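Local coordinates for Glyoxalase/bleomycin resistance protein/dioxygenase (PDB 4HC5) that belongs to the vicinal oxygen chelate (VOC) superfamily and may act as a dioxygenase, at the interface of chains A and B. Coordinates in Å, arbitrary orientation; residue numbers count along the deposited sequence, not the author numbering. Chains: chain A/B, Glyoxalase/bleomycin resistance protein/dioxygenase.

Contact 1: the interface of chains A and B. Residues chain A 16-18, 82-84; chain B 14, 16-17, 82-84.
Peptide carbonyls are the flat groups, and those of A:Ser16, B:Ser16 and B:Gly82 take a donor in their own plane. The carbonyl of A:Ser16 takes the amide of B:Ser84, O to N 3.1 Å and nearly straight (163° at H); the twin bond joins A:Ser84 N to B:Ser16 O. The carbonyl of B:Gly82 receives the hydroxyl of A:Thr18 on a lone pair, OG1 to O 2.7 Å, at a C=O...donor angle of 120°. A:Thr18 reaches it because OG1 lies anti to its own carbonyl carbon, beside the backbone N. Glycine suits this place: the phi of B:Gly82 is positive, and without a side chain its carbonyl can be approached closely. A:Ser16 holds OG in the crowded position between N and C (chi1 47°), from where OG meets water 1 at 2.7 Å. That water also binds B:Ser84 OG and B:Gly82 O, and water 2 repeats the bridge in the twin. At the centre the methyls of A:Ala17 and B:Ala17 touch, CB to CB 3.8 Å; a small side chain lets the backbones pass closely. A:Ile83 CG2 crosses B:Val14 CG1 obliquely. Strand 13-20 of each subunit pairs antiparallel with the partner's strand carrying A:Ser84 (79-87) or B:Ser84 (83-87), around the two-fold axis.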
# COMPACT_ATOMS: atom_id res chain seq x y z
N SER A 16 -5.75 2.72 1.77
CA SER A 16 -4.80 2.11 2.70
C SER A 16 -4.15 0.91 2.03
O SER A 16 -4.71 0.29 1.16
CB SER A 16 -5.46 1.67 4.00
OG SER A 16 -6.65 0.95 3.82
N ALA A 17 -2.94 0.62 2.53
CA ALA A 17 -2.24 -0.66 2.30
C ALA A 17 -2.01 -1.28 3.70
O ALA A 17 -2.15 -0.60 4.70
CB ALA A 17 -0.92 -0.40 1.60
N THR A 18 -1.73 -2.55 3.72
CA THR A 18 -1.64 -3.30 4.95
C THR A 18 -0.24 -3.89 5.17
O THR A 18 0.38 -4.40 4.22
CB THR A 18 -2.70 -4.45 4.97
OG1 THR A 18 -3.99 -3.91 4.72
CG2 THR A 18 -2.76 -5.23 6.30
N GLY A 82 7.16 -3.85 0.32
CA GLY A 82 6.78 -3.24 -0.99
C GLY A 82 6.28 -1.82 -0.79
O GLY A 82 5.79 -1.19 -1.72
N ILE A 83 6.35 -1.29 0.42
CA ILE A 83 5.92 0.10 0.75
C ILE A 83 7.15 0.98 0.79
O ILE A 83 8.13 0.73 1.49
CB ILE A 83 5.12 0.20 2.05
CG1 ILE A 83 3.81 -0.56 1.91
CG2 ILE A 83 4.84 1.66 2.46
CD1 ILE A 83 3.02 -0.82 3.21
N SER A 84 7.05 2.08 0.04
CA SER A 84 8.09 3.11 0.05
C SER A 84 7.49 4.36 0.70
O SER A 84 6.31 4.71 0.49
CB SER A 84 8.59 3.45 -1.33
OG SER A 84 9.16 2.32 -1.98
N VAL B 14 3.10 8.07 2.30
CA VAL B 14 3.36 6.80 1.61
C VAL B 14 3.49 7.01 0.10
O VAL B 14 2.55 7.52 -0.57
CB VAL B 14 2.24 5.74 1.86
CG1 VAL B 14 2.54 4.46 1.08
CG2 VAL B 14 2.04 5.52 3.38
N SER B 16 4.15 4.70 -2.34
CA SER B 16 3.61 3.62 -3.10
C SER B 16 3.57 2.34 -2.28
O SER B 16 4.33 2.15 -1.37
CB SER B 16 4.42 3.34 -4.39
OG SER B 16 5.80 3.23 -4.14
N ALA B 17 2.64 1.49 -2.70
CA ALA B 17 2.54 0.08 -2.30
C ALA B 17 2.65 -0.77 -3.53
O ALA B 17 2.43 -0.29 -4.62
CB ALA B 17 1.21 -0.18 -1.55
N GLY B 82 -4.50 -6.51 0.49
CA GLY B 82 -4.47 -5.61 1.64
C GLY B 82 -4.66 -4.13 1.29
O GLY B 82 -4.58 -3.27 2.13
N ILE B 83 -4.94 -3.89 0.03
CA ILE B 83 -5.13 -2.53 -0.52
C ILE B 83 -6.63 -2.29 -0.68
O ILE B 83 -7.37 -3.05 -1.27
CB ILE B 83 -4.40 -2.26 -1.81
CG1 ILE B 83 -2.86 -2.44 -1.65
CG2 ILE B 83 -4.79 -0.89 -2.39
CD1 ILE B 83 -2.07 -2.35 -2.96
N SER B 84 -7.08 -1.18 -0.09
CA SER B 84 -8.47 -0.70 -0.20
C SER B 84 -8.46 0.55 -1.05
O SER B 84 -7.58 1.40 -0.92
CB SER B 84 -9.09 -0.44 1.19
OG SER B 84 -9.12 -1.67 1.95
O HOH W 1 -6.70 -1.73 3.31
O HOH W 2 7.01 0.99 -3.22

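Contact 2: the interface of chains A and B. Residues chain A 59, 61, 63, 84-85; chain B 14-15, 60-61.
A:Thr61, B:Val14 and B:Thr61 bury most surface in this patch of the subunit interface, where two equivalent loops meet close to the two-fold axis. The threonines reach toward each other tip to tip. Both have OG1 anti to the carbonyl carbon and CG2 anti to the backbone N (chi1 about -60° in both chains), and their hydroxyls make a close contact, OG1 to OG1 3.2 Å. Threonine suits the place because its hydroxyl joins the polar network while CB packs on the opposite CB. B:Thr61 OG1 gives its hydrogen to B:Val14 O at 2.6 Å, on a lone pair, tying the loop to strand 13-20 of its own subunit; water 4 also meets this hydroxyl. With that hydrogen engaged, and the symmetry-equivalent bond in chain A, a direct hydrogen bond between the two hydroxyls is unlikely. The same water links A:Thr61 N with B:Gln60 OE1, so the side-chain amide of the glutamine serves through its carbonyl. B:Val14 carries the apolar side. Its CG2, beside the backbone N, crosses A:Val63 CG2 obliquely at 3.9 Å and also touches A:Leu85 CD2; branched side chains pack against one another between the strands. Next along the strand, B:His15 N donates to A:Ser84 O at 2.7 Å, from 29° above the carbonyl plane. Water 3 bridges the subunits, bonding to A:Thr61 O and lying 2.8 Å from B:Val14 N in an almost straight bond (171° at H).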
# COMPACT_ATOMS: atom_id res chain seq x y z
N ALA A 59 -1.30 13.39 5.55
CA ALA A 59 -1.30 12.59 4.33
C ALA A 59 -2.61 11.87 4.10
O ALA A 59 -3.40 11.68 5.04
CB ALA A 59 -0.14 11.58 4.35
N THR A 61 -3.22 8.52 2.27
CA THR A 61 -3.22 7.05 2.32
C THR A 61 -2.70 6.58 3.71
O THR A 61 -1.60 6.94 4.13
CB THR A 61 -2.48 6.47 1.15
OG1 THR A 61 -3.07 6.89 -0.07
CG2 THR A 61 -2.43 4.94 1.20
N VAL A 63 -1.88 3.26 6.54
CA VAL A 63 -1.32 1.90 6.63
C VAL A 63 -2.12 1.16 7.73
O VAL A 63 -2.23 1.64 8.88
CB VAL A 63 0.17 1.96 7.01
CG1 VAL A 63 0.75 0.53 7.25
CG2 VAL A 63 0.96 2.75 5.94
N SER A 84 7.05 2.08 0.04
CA SER A 84 8.09 3.11 0.05
C SER A 84 7.49 4.36 0.70
O SER A 84 6.31 4.71 0.49
CB SER A 84 8.59 3.45 -1.33
OG SER A 84 9.16 2.32 -1.98
N LEU A 85 8.28 5.02 1.51
CA LEU A 85 7.90 6.17 2.32
C LEU A 85 8.77 7.37 1.90
O LEU A 85 9.96 7.22 1.70
CB LEU A 85 8.13 5.88 3.80
CG LEU A 85 7.35 4.68 4.39
CD1 LEU A 85 7.81 4.41 5.84
CD2 LEU A 85 5.83 4.88 4.29
N VAL B 14 3.10 8.07 2.30
CA VAL B 14 3.36 6.80 1.61
C VAL B 14 3.49 7.01 0.10
O VAL B 14 2.55 7.52 -0.57
CB VAL B 14 2.24 5.74 1.86
CG1 VAL B 14 2.54 4.46 1.08
CG2 VAL B 14 2.04 5.52 3.38
N HIS B 15 4.65 6.68 -0.46
CA HIS B 15 4.87 6.92 -1.88
C HIS B 15 4.10 5.96 -2.73
O HIS B 15 3.46 6.35 -3.73
CB HIS B 15 6.35 6.77 -2.22
CG HIS B 15 6.65 6.91 -3.69
ND1 HIS B 15 6.67 5.86 -4.53
CD2 HIS B 15 6.96 8.04 -4.46
CE1 HIS B 15 6.96 6.29 -5.77
NE2 HIS B 15 7.14 7.62 -5.73
N GLN B 60 -2.27 10.99 -4.52
CA GLN B 60 -0.85 11.01 -4.12
C GLN B 60 -0.16 9.65 -4.21
O GLN B 60 0.82 9.50 -4.86
CB GLN B 60 -0.76 11.56 -2.71
CG GLN B 60 0.66 11.73 -2.24
CD GLN B 60 0.69 12.41 -0.91
OE1 GLN B 60 0.04 11.98 0.07
NE2 GLN B 60 1.44 13.49 -0.85
N THR B 61 -0.69 8.66 -3.51
CA THR B 61 0.02 7.36 -3.39
C THR B 61 -0.21 6.52 -4.62
O THR B 61 -1.34 6.31 -5.09
CB THR B 61 -0.40 6.71 -2.09
OG1 THR B 61 -0.07 7.50 -0.96
CG2 THR B 61 0.19 5.29 -2.00
O HOH W 3 0.35 8.53 2.91
O HOH W 4 -0.95 9.53 0.62
O HOH W 5 -3.16 8.87 -1.96

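Contact 3: the interface of chains A and B. Residues chain A 35, 37, 56-57, 59, 85-88, 93, 130; chain B 9-14.
In the deposited dimer of this VOC-superfamily protein the N-terminal segment of chain B runs along strand 79-87 of chain A, and B:Tyr13 and A:Ile86 lie side by side, pointing the same way. The tyrosine CG takes the crowded position between N and C (chi1 61°), which turns one ring face onto A:Ile86 CB, 3.9 Å from the ring centroid and offset toward the rim. The branches CG1 and CG2 straddle this face, so a beta-branched side chain fits the flat ring well. Beneath them A:Ile86 N donates to B:Tyr13 O at 2.9 Å, nearly along the C=O axis, and B:Ala12 N returns a bond to A:Ile86 O. B:Ile11 is thrust into an apolar pocket: its CD1 meets A:Leu130 CD1 at 3.5 Å, CB and CG1 cross A:Phe37 CE1 obliquely, and CG2 touches A:Leu85 CB. A:Pro56 CG lies over one face of the phenylalanine ring, toward its rim. B:Ala12 places CB 3.7 Å above the guanidinium plane of A:Arg88, where a small methyl fits. B:Leu9 and A:Pro57 slide past each other in opposite directions, CD2 to CG 3.9 Å. A:Thr87 OG1, anti to N (chi1 -177°), meets the backbone carbonyl of the selenomethionine B:Met10, 2.9 Å from O and above the carbonyl plane.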
# COMPACT_ATOMS: atom_id res chain seq x y z
N LEU A 35 7.69 6.62 14.76
CA LEU A 35 7.66 7.17 13.40
C LEU A 35 6.88 8.45 13.25
O LEU A 35 6.94 9.10 12.22
CB LEU A 35 7.23 6.17 12.35
CG LEU A 35 8.06 4.89 12.19
CD1 LEU A 35 7.56 4.07 11.01
CD2 LEU A 35 9.56 5.19 12.11
N PHE A 37 3.54 8.81 13.09
CA PHE A 37 2.23 8.71 12.44
C PHE A 37 1.12 9.04 13.47
O PHE A 37 1.36 9.07 14.68
CB PHE A 37 1.96 7.30 11.93
CG PHE A 37 2.76 6.85 10.71
CD1 PHE A 37 4.10 7.08 10.56
CD2 PHE A 37 2.15 6.14 9.71
CE1 PHE A 37 4.81 6.59 9.45
CE2 PHE A 37 2.85 5.62 8.65
CZ PHE A 37 4.17 5.85 8.50
N PRO A 56 0.75 9.05 8.06
CA PRO A 56 1.64 10.18 8.26
C PRO A 56 0.86 11.47 8.40
O PRO A 56 -0.15 11.65 7.72
CB PRO A 56 2.52 10.18 6.97
CG PRO A 56 2.45 8.74 6.49
CD PRO A 56 1.01 8.34 6.80
N PRO A 57 1.29 12.35 9.27
CA PRO A 57 0.48 13.59 9.53
C PRO A 57 0.20 14.39 8.27
O PRO A 57 1.11 14.69 7.51
CB PRO A 57 1.33 14.39 10.50
CG PRO A 57 2.12 13.32 11.13
CD PRO A 57 2.47 12.29 10.11
N ALA A 59 -1.30 13.39 5.55
CA ALA A 59 -1.30 12.59 4.33
C ALA A 59 -2.61 11.87 4.10
O ALA A 59 -3.40 11.68 5.04
CB ALA A 59 -0.14 11.58 4.35
N LEU A 85 8.28 5.02 1.51
CA LEU A 85 7.90 6.17 2.32
C LEU A 85 8.77 7.37 1.90
O LEU A 85 9.96 7.22 1.70
CB LEU A 85 8.13 5.88 3.80
CG LEU A 85 7.35 4.68 4.39
CD1 LEU A 85 7.81 4.41 5.84
CD2 LEU A 85 5.83 4.88 4.29
N ILE A 86 8.13 8.55 1.87
CA ILE A 86 8.84 9.80 1.56
C ILE A 86 9.05 10.63 2.83
O ILE A 86 8.16 10.73 3.69
CB ILE A 86 8.05 10.66 0.54
CG1 ILE A 86 7.96 9.90 -0.80
CG2 ILE A 86 8.66 12.03 0.36
CD1 ILE A 86 9.21 9.51 -1.48
N THR A 87 10.25 11.19 2.93
CA THR A 87 10.56 12.19 3.94
C THR A 87 11.13 13.41 3.19
O THR A 87 11.75 13.28 2.16
CB THR A 87 11.59 11.67 4.98
OG1 THR A 87 11.80 12.68 5.97
CG2 THR A 87 12.93 11.31 4.33
N ARG A 88 10.90 14.57 3.75
CA ARG A 88 11.49 15.80 3.20
C ARG A 88 12.92 16.11 3.64
O ARG A 88 13.60 16.94 3.05
CB ARG A 88 10.55 16.99 3.43
CG ARG A 88 9.20 16.72 2.75
CD ARG A 88 8.42 17.96 2.31
NE ARG A 88 7.15 17.49 1.70
CZ ARG A 88 6.01 17.22 2.35
NH1 ARG A 88 4.94 16.77 1.67
NH2 ARG A 88 5.93 17.40 3.66
N ALA A 93 15.73 12.54 9.44
CA ALA A 93 14.97 11.31 9.73
C ALA A 93 15.92 10.21 10.22
O ALA A 93 15.67 9.52 11.22
CB ALA A 93 14.13 10.83 8.54
N LEU A 130 12.94 4.22 2.38
CA LEU A 130 12.79 5.56 2.79
C LEU A 130 13.55 6.43 1.80
O LEU A 130 14.75 6.29 1.64
CB LEU A 130 13.32 5.78 4.21
CG LEU A 130 13.19 7.17 4.77
CD1 LEU A 130 11.73 7.61 4.88
CD2 LEU A 130 13.91 7.30 6.15
N LEU B 9 8.73 16.53 9.32
CA LEU B 9 8.18 15.18 9.69
C LEU B 9 9.19 14.08 9.48
O LEU B 9 10.02 14.14 8.53
CB LEU B 9 6.94 14.84 8.85
CG LEU B 9 5.67 15.73 8.97
CD1 LEU B 9 4.54 15.35 7.94
CD2 LEU B 9 5.18 15.72 10.44
N MSE B 10 9.19 13.10 10.37
CA MSE B 10 10.03 11.90 10.11
C MSE B 10 9.63 11.34 8.73
O MSE B 10 10.47 11.04 7.91
CB MSE B 10 9.89 10.83 11.20
CG MSE B 10 10.34 11.30 12.56
SE MSE B 10 12.18 11.65 12.66
CE MSE B 10 12.29 13.52 12.26
N ILE B 11 8.31 11.15 8.58
CA ILE B 11 7.69 10.54 7.38
C ILE B 11 6.55 11.43 6.93
O ILE B 11 5.61 11.68 7.70
CB ILE B 11 7.11 9.10 7.65
CG1 ILE B 11 8.18 8.17 8.32
CG2 ILE B 11 6.45 8.49 6.39
CD1 ILE B 11 9.39 7.88 7.52
N ALA B 12 6.59 11.85 5.64
CA ALA B 12 5.63 12.78 5.05
C ALA B 12 4.40 12.10 4.45
O ALA B 12 3.30 12.56 4.60
CB ALA B 12 6.31 13.67 4.02
N TYR B 13 4.62 11.00 3.74
CA TYR B 13 3.55 10.24 3.09
C TYR B 13 4.07 8.93 2.54
O TYR B 13 5.27 8.70 2.38
CB TYR B 13 2.85 11.03 1.95
CG TYR B 13 3.71 11.45 0.80
CD1 TYR B 13 4.42 12.67 0.89
CD2 TYR B 13 3.78 10.73 -0.38
CE1 TYR B 13 5.13 13.16 -0.20
CE2 TYR B 13 4.54 11.18 -1.46
CZ TYR B 13 5.23 12.38 -1.34
OH TYR B 13 5.98 12.86 -2.38
N VAL B 14 3.10 8.07 2.30
CA VAL B 14 3.36 6.80 1.61
C VAL B 14 3.49 7.01 0.10
O VAL B 14 2.55 7.52 -0.57
CB VAL B 14 2.24 5.74 1.86
CG1 VAL B 14 2.54 4.46 1.08
CG2 VAL B 14 2.04 5.52 3.38
O HOH W 6 6.16 11.30 10.63
O HOH W 7 9.20 14.96 6.01
O HOH W 8 2.08 14.82 5.05

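Contacts 1, 2 and 3 follow one another along the same antiparallel strand pairing, with C-alpha centres about 7 Å apart between contacts 1 and 2, 8 Å between 2 and 3, and 14 Å between 1 and 3. B:Val14 belongs to all three; A:Ser84 links contacts 1 and 2, and A:Ala59 and A:Leu85 link contacts 2 and 3. Contacts 1 and 2 both straddle the two-fold axis, while contact 3 lies off it, where the N-terminal segment of chain B meets chain A. Such continuous, reciprocal pairing suggests a genuine dimer, although the structure alone does not show which assembly forms in solution.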